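Side-chain contacts in periplasmic binding protein/LacI transcriptional regulator (Alkaliphilus metalliredigens, PDB 3CTP), which probably regulates transcription as a DNA-binding LacI-family repressor, and holds the sugar beta-D-xylulofuranose between the two lobes of its periplasmic-binding-protein-like domain: residues Gly159-Met162 with Ala163-Leu167; Asp99-Lys102 with Glu103-Lys106; Thr151-Ser154 with Asp155-Asn158. One frame throughout, in Å; residues are numbered along the deposited sequence.

The three contacts illustrate how local side-chain chemistry changes with place in a two-lobed fold. Contacts 1 and 3 adjoin in sequence and share helix 156-169: contact 3, partly buried, spans the passage from strand 151-154 into the first turn, and contact 1 occupies the largely buried middle. Contact 2 opens helix 102-114 at the surface, with its centre about 31 Å from that of contact 1. Contacts 2 and 3 both begin a helix with an aspartate N-cap, but one is surrounded by charged side chains and the other by serines, amides and water near the sugar. Contact 1 combines regular helical bonding with a single salt bridge.

Contact 1. Residues Gly159-Met162 with Ala163-Leu167; sequences GGRM and AFDHL
R161 and D165 face each other across one turn of helix 156-169, an i to i+4 pair that forms the polar side of this contact. The link is an N-H from the NE of the arginine rather than from its terminal nitrogens: R161 NE lies 2.9 Å from D165 OD1, in a salt bridge whose N-H points at the oxygen with an angle of 159°. The carboxylate oxygen sits at the guanidinium edge, in the guanidinium plane, and receives the N-H on its syn side, a little out of its own plane. The two planes stand steeply to each other, 76° apart, and the guanidinium presents an edge to a single oxygen rather than forming a paired fork. A bend at chi2 (55°) brings the arginine chain round toward D165, although its CB starts off away from the following turn. Its methylene groups lie alongside the carboxylate as well, with R161 CD 3.6 Å from D165 OD1.

Beneath this pair runs the ordinary helical ladder. D165 N donates to R161 O at 2.9 Å, so the same two residues are joined through backbone and side chain. A163 N reaches G159 O at 3.0 Å, and H166 N reaches M162 O at 2.9 Å. The methyl of A163 comes equally near the carbonyl oxygens of both glycines.

The other side chains tie this helix to its surroundings. F164 meets F194 of helix 185-200 edge to face, while R161 touches A200 of that helix. A163, H166 and L167 rest on I264 of strand 262-264, at the edge of the four-stranded sheet; M162 touches V315 of strand 311-318, which belongs to the other sheet, and H166 NE2 is hydrogen-bonded to T323 OG1, beyond that strand.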
loop_
_atom_site.group_PDB
_atom_site.type_symbol
_atom_site.label_atom_id
_atom_site.label_comp_id
_atom_site.label_asym_id
_atom_site.label_seq_id
_atom_site.Cartn_x
_atom_site.Cartn_y
_atom_site.Cartn_z
ATOM N N GLY A 159 -9.235 -18.752 -12.553
ATOM C CA GLY A 159 -8.201 -18.667 -11.509
ATOM C C GLY A 159 -8.601 -19.433 -10.274
ATOM O O GLY A 159 -7.753 -20.093 -9.672
ATOM N N GLY A 160 -9.884 -19.391 -9.899
ATOM C CA GLY A 160 -10.308 -20.200 -8.738
ATOM C C GLY A 160 -10.208 -21.688 -9.036
ATOM O O GLY A 160 -9.798 -22.476 -8.163
ATOM N N ARG A 161 -10.589 -22.100 -10.247
ATOM C CA ARG A 161 -10.396 -23.520 -10.616
ATOM C C ARG A 161 -8.921 -23.906 -10.555
ATOM O O ARG A 161 -8.575 -24.997 -10.065
ATOM C CB ARG A 161 -10.957 -23.794 -12.004
ATOM C CG ARG A 161 -10.745 -25.261 -12.394
ATOM C CD ARG A 161 -11.335 -26.224 -11.337
ATOM N NE ARG A 161 -11.231 -27.637 -11.746
ATOM C CZ ARG A 161 -12.156 -28.268 -12.471
ATOM N NH1 ARG A 161 -13.246 -27.610 -12.890
ATOM N NH2 ARG A 161 -11.996 -29.557 -12.785
ATOM N N MET A 162 -8.050 -23.030 -11.067
ATOM C CA MET A 162 -6.600 -23.353 -11.091
ATOM C C MET A 162 -6.106 -23.531 -9.666
ATOM O O MET A 162 -5.237 -24.370 -9.372
ATOM C CB MET A 162 -5.738 -22.234 -11.728
ATOM C CG MET A 162 -5.813 -22.060 -13.220
ATOM S SD MET A 162 -4.804 -20.612 -13.741
ATOM C CE MET A 162 -5.708 -20.297 -15.240
ATOM N N ALA A 163 -6.581 -22.675 -8.773
ATOM C CA ALA A 163 -6.145 -22.784 -7.382
ATOM C C ALA A 163 -6.571 -24.102 -6.785
ATOM O O ALA A 163 -5.786 -24.747 -6.088
ATOM C CB ALA A 163 -6.697 -21.613 -6.552
ATOM N N PHE A 164 -7.801 -24.538 -7.079
ATOM C CA PHE A 164 -8.200 -25.839 -6.537
ATOM C C PHE A 164 -7.335 -26.948 -7.124
ATOM O O PHE A 164 -6.863 -27.840 -6.407
ATOM C CB PHE A 164 -9.659 -26.177 -6.885
ATOM C CG PHE A 164 -10.029 -27.538 -6.414
ATOM C CD1 PHE A 164 -10.406 -27.726 -5.108
ATOM C CD2 PHE A 164 -9.874 -28.651 -7.245
ATOM C CE1 PHE A 164 -10.698 -29.004 -4.623
ATOM C CE2 PHE A 164 -10.167 -29.941 -6.756
ATOM C CZ PHE A 164 -10.569 -30.104 -5.465
ATOM N N ASP A 165 -7.190 -26.916 -8.447
ATOM C CA ASP A 165 -6.466 -28.000 -9.147
ATOM C C ASP A 165 -5.046 -28.088 -8.583
ATOM O O ASP A 165 -4.493 -29.185 -8.424
ATOM C CB ASP A 165 -6.378 -27.718 -10.651
ATOM C CG ASP A 165 -7.704 -27.913 -11.362
ATOM O OD1 ASP A 165 -8.620 -28.515 -10.765
ATOM O OD2 ASP A 165 -7.802 -27.466 -12.514
ATOM N N HIS A 166 -4.450 -26.938 -8.262
ATOM C CA HIS A 166 -3.070 -26.963 -7.750
ATOM C C HIS A 166 -3.018 -27.604 -6.359
ATOM O O HIS A 166 -2.181 -28.478 -6.097
ATOM C CB HIS A 166 -2.480 -25.546 -7.758
ATOM C CG HIS A 166 -1.074 -25.469 -7.251
ATOM N ND1 HIS A 166 -0.013 -26.071 -7.895
ATOM C CD2 HIS A 166 -0.555 -24.831 -6.172
ATOM C CE1 HIS A 166 1.103 -25.834 -7.211
ATOM N NE2 HIS A 166 0.800 -25.068 -6.172
ATOM N N LEU A 167 -3.908 -27.194 -5.455
ATOM C CA LEU A 167 -3.915 -27.811 -4.126
ATOM C C LEU A 167 -4.168 -29.309 -4.247
ATOM O O LEU A 167 -3.514 -30.122 -3.596
ATOM C CB LEU A 167 -4.977 -27.207 -3.220
ATOM C CG LEU A 167 -4.669 -25.769 -2.810
ATOM C CD1 LEU A 167 -5.790 -25.300 -1.906
ATOM C CD2 LEU A 167 -3.329 -25.674 -2.079
#

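Contact 2. Residues Asp99-Lys102 with Glu103-Lys106; sequences DDDK and EKEK
D101 and K104 meet at the first turn of helix 102-114, where the aspartate is the N-cap. Its carboxylate oxygen OD2 accepts from K104 N at 2.9 Å with an N-H...O angle of 150°, using the anti lone pair, directed away from OD1. CG stands opposite the backbone nitrogen (chi1 -177°), which brings the carboxylate over the start of the helix. The same OD2 lies 3.6 Å from K104 CG, touching the chain of the lysine whose amide it caps. The carbonyl of D101 begins the helical ladder, D101 O accepting from E105 N at 3.0 Å.

K104 stretches out, extended beyond CG, and runs past the CB atoms of D101 and D99. In the D99 conformer described here, one of two, K104 NZ makes a salt bridge to D99 OD2 at 3.2 Å, approaching on the anti side and out of the carboxylate plane. This link is less certain than the cap; the other oxygen of D99 is bonded to N69. K104 also packs against K87 of the second subunit.

K102, the residue most covered here, contributes chiefly its backbone and root: K102 O accepts from K106 N at 2.9 Å, and its aliphatic part crosses E103, with K102 CB 4.1 Å from E103 OE2. A water donates to E105 OE1 at 2.8 Å and weakly to D101 O; E105 OE1 also accepts from Q126 N, and OE2 is hydrogen-bonded to S125 OG and Y131 OH.

A carboxylate at a helix N-terminus gives an amide of the first turn a side-chain acceptor and would probably be stabilised in its ionised form by the helix dipole, while the outlying lysine may add charge pairing, at least in one conformer of D99, near the subunit boundary.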
loop_
_atom_site.group_PDB
_atom_site.type_symbol
_atom_site.label_atom_id
_atom_site.label_comp_id
_atom_site.label_asym_id
_atom_site.label_seq_id
_atom_site.Cartn_x
_atom_site.Cartn_y
_atom_site.Cartn_z
ATOM N N ASP A 99 -12.993 2.884 -0.383
ATOM C CA ASP A 99 -13.102 1.970 0.758
ATOM C C ASP A 99 -14.267 1.001 0.701
ATOM O O ASP A 99 -14.867 0.664 1.727
ATOM C CB ASP A 99 -13.199 2.757 2.052
ATOM C CG ASP A 99 -11.869 3.127 2.571
ATOM O OD1 ASP A 99 -10.943 2.284 2.471
ATOM O OD2 ASP A 99 -11.757 4.259 3.060
ATOM N N ASP A 100 -14.583 0.545 -0.498
ATOM C CA ASP A 100 -15.685 -0.384 -0.678
ATOM C C ASP A 100 -16.942 0.111 0.020
ATOM O O ASP A 100 -17.741 -0.677 0.550
ATOM C CB ASP A 100 -15.320 -1.767 -0.150
ATOM C CG ASP A 100 -14.189 -2.407 -0.959
ATOM O OD1 ASP A 100 -14.297 -2.454 -2.206
ATOM O OD2 ASP A 100 -13.227 -2.892 -0.337
ATOM N N ASP A 101 -17.169 1.411 -0.075
ATOM C CA ASP A 101 -18.349 2.019 0.541
ATOM C C ASP A 101 -19.171 2.730 -0.519
ATOM O O ASP A 101 -18.672 3.597 -1.236
ATOM C CB ASP A 101 -17.924 3.023 1.608
ATOM C CG ASP A 101 -19.121 3.629 2.329
ATOM O OD1 ASP A 101 -19.709 2.944 3.185
ATOM O OD2 ASP A 101 -19.482 4.752 2.008
ATOM N N LYS A 102 -20.443 2.368 -0.608
ATOM C CA LYS A 102 -21.298 2.932 -1.630
ATOM C C LYS A 102 -21.404 4.448 -1.486
ATOM O O LYS A 102 -21.445 5.184 -2.469
ATOM C CB LYS A 102 -22.697 2.274 -1.534
ATOM C CG LYS A 102 -23.592 2.578 -2.724
ATOM C CD LYS A 102 -24.989 1.939 -2.593
ATOM C CE LYS A 102 -24.904 0.458 -2.272
ATOM N NZ LYS A 102 -26.217 -0.240 -2.552
ATOM N N GLU A 103 -21.486 4.946 -0.257
ATOM C CA GLU A 103 -21.646 6.391 -0.119
ATOM C C GLU A 103 -20.365 7.172 -0.452
ATOM O O GLU A 103 -20.420 8.279 -0.984
ATOM C CB GLU A 103 -22.176 6.739 1.268
ATOM C CG GLU A 103 -23.455 5.943 1.611
ATOM C CD GLU A 103 -24.573 6.025 0.553
ATOM O OE1 GLU A 103 -24.855 7.126 0.025
ATOM O OE2 GLU A 103 -25.194 4.974 0.266
ATOM N N LYS A 104 -19.201 6.611 -0.145
ATOM C CA LYS A 104 -17.961 7.273 -0.563
ATOM C C LYS A 104 -17.846 7.265 -2.079
ATOM O O LYS A 104 -17.396 8.233 -2.689
ATOM C CB LYS A 104 -16.728 6.592 0.047
ATOM C CG LYS A 104 -16.589 6.877 1.538
ATOM C CD LYS A 104 -15.443 6.093 2.149
ATOM C CE LYS A 104 -15.438 6.309 3.664
ATOM N NZ LYS A 104 -14.339 5.587 4.364
ATOM N N GLU A 105 -18.237 6.161 -2.698
ATOM C CA GLU A 105 -18.226 6.121 -4.160
ATOM C C GLU A 105 -19.158 7.186 -4.732
ATOM O O GLU A 105 -18.807 7.907 -5.674
ATOM C CB GLU A 105 -18.637 4.724 -4.663
ATOM C CG GLU A 105 -18.575 4.639 -6.166
ATOM C CD GLU A 105 -18.952 3.273 -6.688
ATOM O OE1 GLU A 105 -19.299 2.374 -5.874
ATOM O OE2 GLU A 105 -18.868 3.123 -7.935
ATOM N N LYS A 106 -20.365 7.291 -4.176
ATOM C CA LYS A 106 -21.299 8.298 -4.678
ATOM C C LYS A 106 -20.733 9.717 -4.550
ATOM O O LYS A 106 -20.860 10.560 -5.452
ATOM C CB LYS A 106 -22.630 8.182 -3.917
ATOM C CG LYS A 106 -23.648 9.222 -4.318
ATOM C CD LYS A 106 -24.980 8.978 -3.589
ATOM C CE LYS A 106 -25.655 7.674 -4.021
ATOM N NZ LYS A 106 -26.946 7.425 -3.252
HETATM O O HOH W 1 -17.972 1.378 -3.663
#

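Contact 3. Residues Thr151-Ser154 with Asp155-Asn158; sequences TISS and DNYN
S154 and N156 come together across a sharp bend, the inverse gamma turn centred on D155, between strand 151-154 and helix 156-169. N156 N donates to S154 O at 2.9 Å, but the angle of 125° makes the bond weak, as expected for so tight a turn. The compact part continues into the helix. D155 is the N-cap: its OD1 accepts weakly from N158 N at 3.3 Å, while N158 ND2 donates to D155 OD2 at 2.7 Å on the syn lone pair, close to the amide plane. Both carboxylate oxygens thus face the same asparagine, which should fix the rotation of the group.

The watery side is looser. With CG beside its own backbone nitrogen (chi1 -73°), N156 turns its amide back over the strand end, where N156 ND2 lies 3.1 Å from S153 OG without the geometry of a hydrogen bond. Water takes up the N-H groups instead: one molecule accepts from N156 ND2 at 2.8 Å, and another accepts at 3.0 Å from both N156 ND2 and S154 N, tying side chain to backbone. The first water also lies near S153 OG, though the separation is too short to be relied on.

The polar ends point to the sugar site. N156 OD1 accepts a hydrogen bond from R190 NE, and S154 OG is bonded to Q284; both partners line the pocket, consistent with N156 and S154 positioning them from a second shell. The N156 side chain is itself about 5 Å from the bound xylulofuranose. The strand belongs to the seven-stranded sheet, with I152 packed on helix 286-302, whereas the helix lies against helix 185-200 of the other lobe, where Y157 OH meets D196: the turn is one of the inter-lobe crossings.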
loop_
_atom_site.group_PDB
_atom_site.type_symbol
_atom_site.label_atom_id
_atom_site.label_comp_id
_atom_site.label_asym_id
_atom_site.label_seq_id
_atom_site.Cartn_x
_atom_site.Cartn_y
_atom_site.Cartn_z
ATOM N N THR A 151 -16.838 -3.497 -18.659
ATOM C CA THR A 151 -16.222 -4.035 -17.430
ATOM C C THR A 151 -14.976 -4.842 -17.819
ATOM O O THR A 151 -15.042 -5.751 -18.682
ATOM C CB THR A 151 -17.216 -4.979 -16.706
ATOM O OG1 THR A 151 -18.481 -4.321 -16.536
ATOM C CG2 THR A 151 -16.674 -5.403 -15.351
ATOM N N ILE A 152 -13.836 -4.520 -17.194
ATOM C CA ILE A 152 -12.575 -5.202 -17.439
ATOM C C ILE A 152 -12.252 -5.994 -16.165
ATOM O O ILE A 152 -12.401 -5.482 -15.054
ATOM C CB ILE A 152 -11.427 -4.162 -17.677
ATOM C CG1 ILE A 152 -11.711 -3.243 -18.886
ATOM C CG2 ILE A 152 -10.081 -4.863 -17.890
ATOM C CD1 ILE A 152 -12.530 -1.915 -18.544
ATOM N N SER A 153 -11.784 -7.217 -16.313
ATOM C CA SER A 153 -11.467 -8.018 -15.145
ATOM C C SER A 153 -10.435 -9.056 -15.481
ATOM O O SER A 153 -10.171 -9.274 -16.659
ATOM C CB SER A 153 -12.748 -8.691 -14.678
ATOM O OG SER A 153 -12.528 -9.395 -13.467
ATOM N N SER A 154 -9.822 -9.685 -14.470
ATOM C CA SER A 154 -9.058 -10.897 -14.736
ATOM C C SER A 154 -10.018 -12.080 -14.842
ATOM O O SER A 154 -11.187 -11.958 -14.501
ATOM C CB SER A 154 -8.048 -11.182 -13.626
ATOM O OG SER A 154 -7.043 -10.160 -13.558
ATOM N N ASP A 155 -9.510 -13.226 -15.290
ATOM C CA ASP A 155 -10.326 -14.435 -15.403
ATOM C C ASP A 155 -10.456 -15.103 -14.046
ATOM O O ASP A 155 -9.819 -16.108 -13.733
ATOM C CB ASP A 155 -9.689 -15.370 -16.447
ATOM C CG ASP A 155 -10.550 -16.549 -16.779
ATOM O OD1 ASP A 155 -11.651 -16.710 -16.191
ATOM O OD2 ASP A 155 -10.066 -17.339 -17.624
ATOM N N ASN A 156 -11.297 -14.512 -13.219
ATOM C CA ASN A 156 -11.372 -14.957 -11.829
ATOM C C ASN A 156 -11.979 -16.345 -11.643
ATOM O O ASN A 156 -11.586 -17.089 -10.730
ATOM C CB ASN A 156 -12.137 -13.887 -11.058
ATOM C CG ASN A 156 -11.280 -12.650 -10.865
ATOM O OD1 ASN A 156 -10.165 -12.752 -10.344
ATOM N ND2 ASN A 156 -11.766 -11.491 -11.350
ATOM N N TYR A 157 -12.908 -16.715 -12.517
ATOM C CA TYR A 157 -13.500 -18.033 -12.409
ATOM C C TYR A 157 -12.433 -19.099 -12.652
ATOM O O TYR A 157 -12.245 -20.029 -11.849
ATOM C CB TYR A 157 -14.659 -18.202 -13.411
ATOM C CG TYR A 157 -15.180 -19.613 -13.366
ATOM C CD1 TYR A 157 -16.135 -20.001 -12.421
ATOM C CD2 TYR A 157 -14.667 -20.583 -14.221
ATOM C CE1 TYR A 157 -16.588 -21.312 -12.353
ATOM C CE2 TYR A 157 -15.097 -21.891 -14.145
ATOM C CZ TYR A 157 -16.056 -22.249 -13.213
ATOM O OH TYR A 157 -16.454 -23.575 -13.131
ATOM N N ASN A 158 -11.739 -18.984 -13.743
ATOM C CA ASN A 158 -10.722 -19.972 -14.053
ATOM C C ASN A 158 -9.546 -19.936 -13.072
ATOM O O ASN A 158 -9.013 -20.948 -12.758
ATOM C CB ASN A 158 -10.223 -19.860 -15.483
ATOM C CG ASN A 158 -11.201 -20.430 -16.493
ATOM O OD1 ASN A 158 -11.858 -21.390 -16.259
ATOM N ND2 ASN A 158 -11.242 -19.813 -17.621
HETATM O O HOH W 2 -14.236 -10.852 -12.383
HETATM O O HOH W 3 -9.941 -9.136 -11.540
#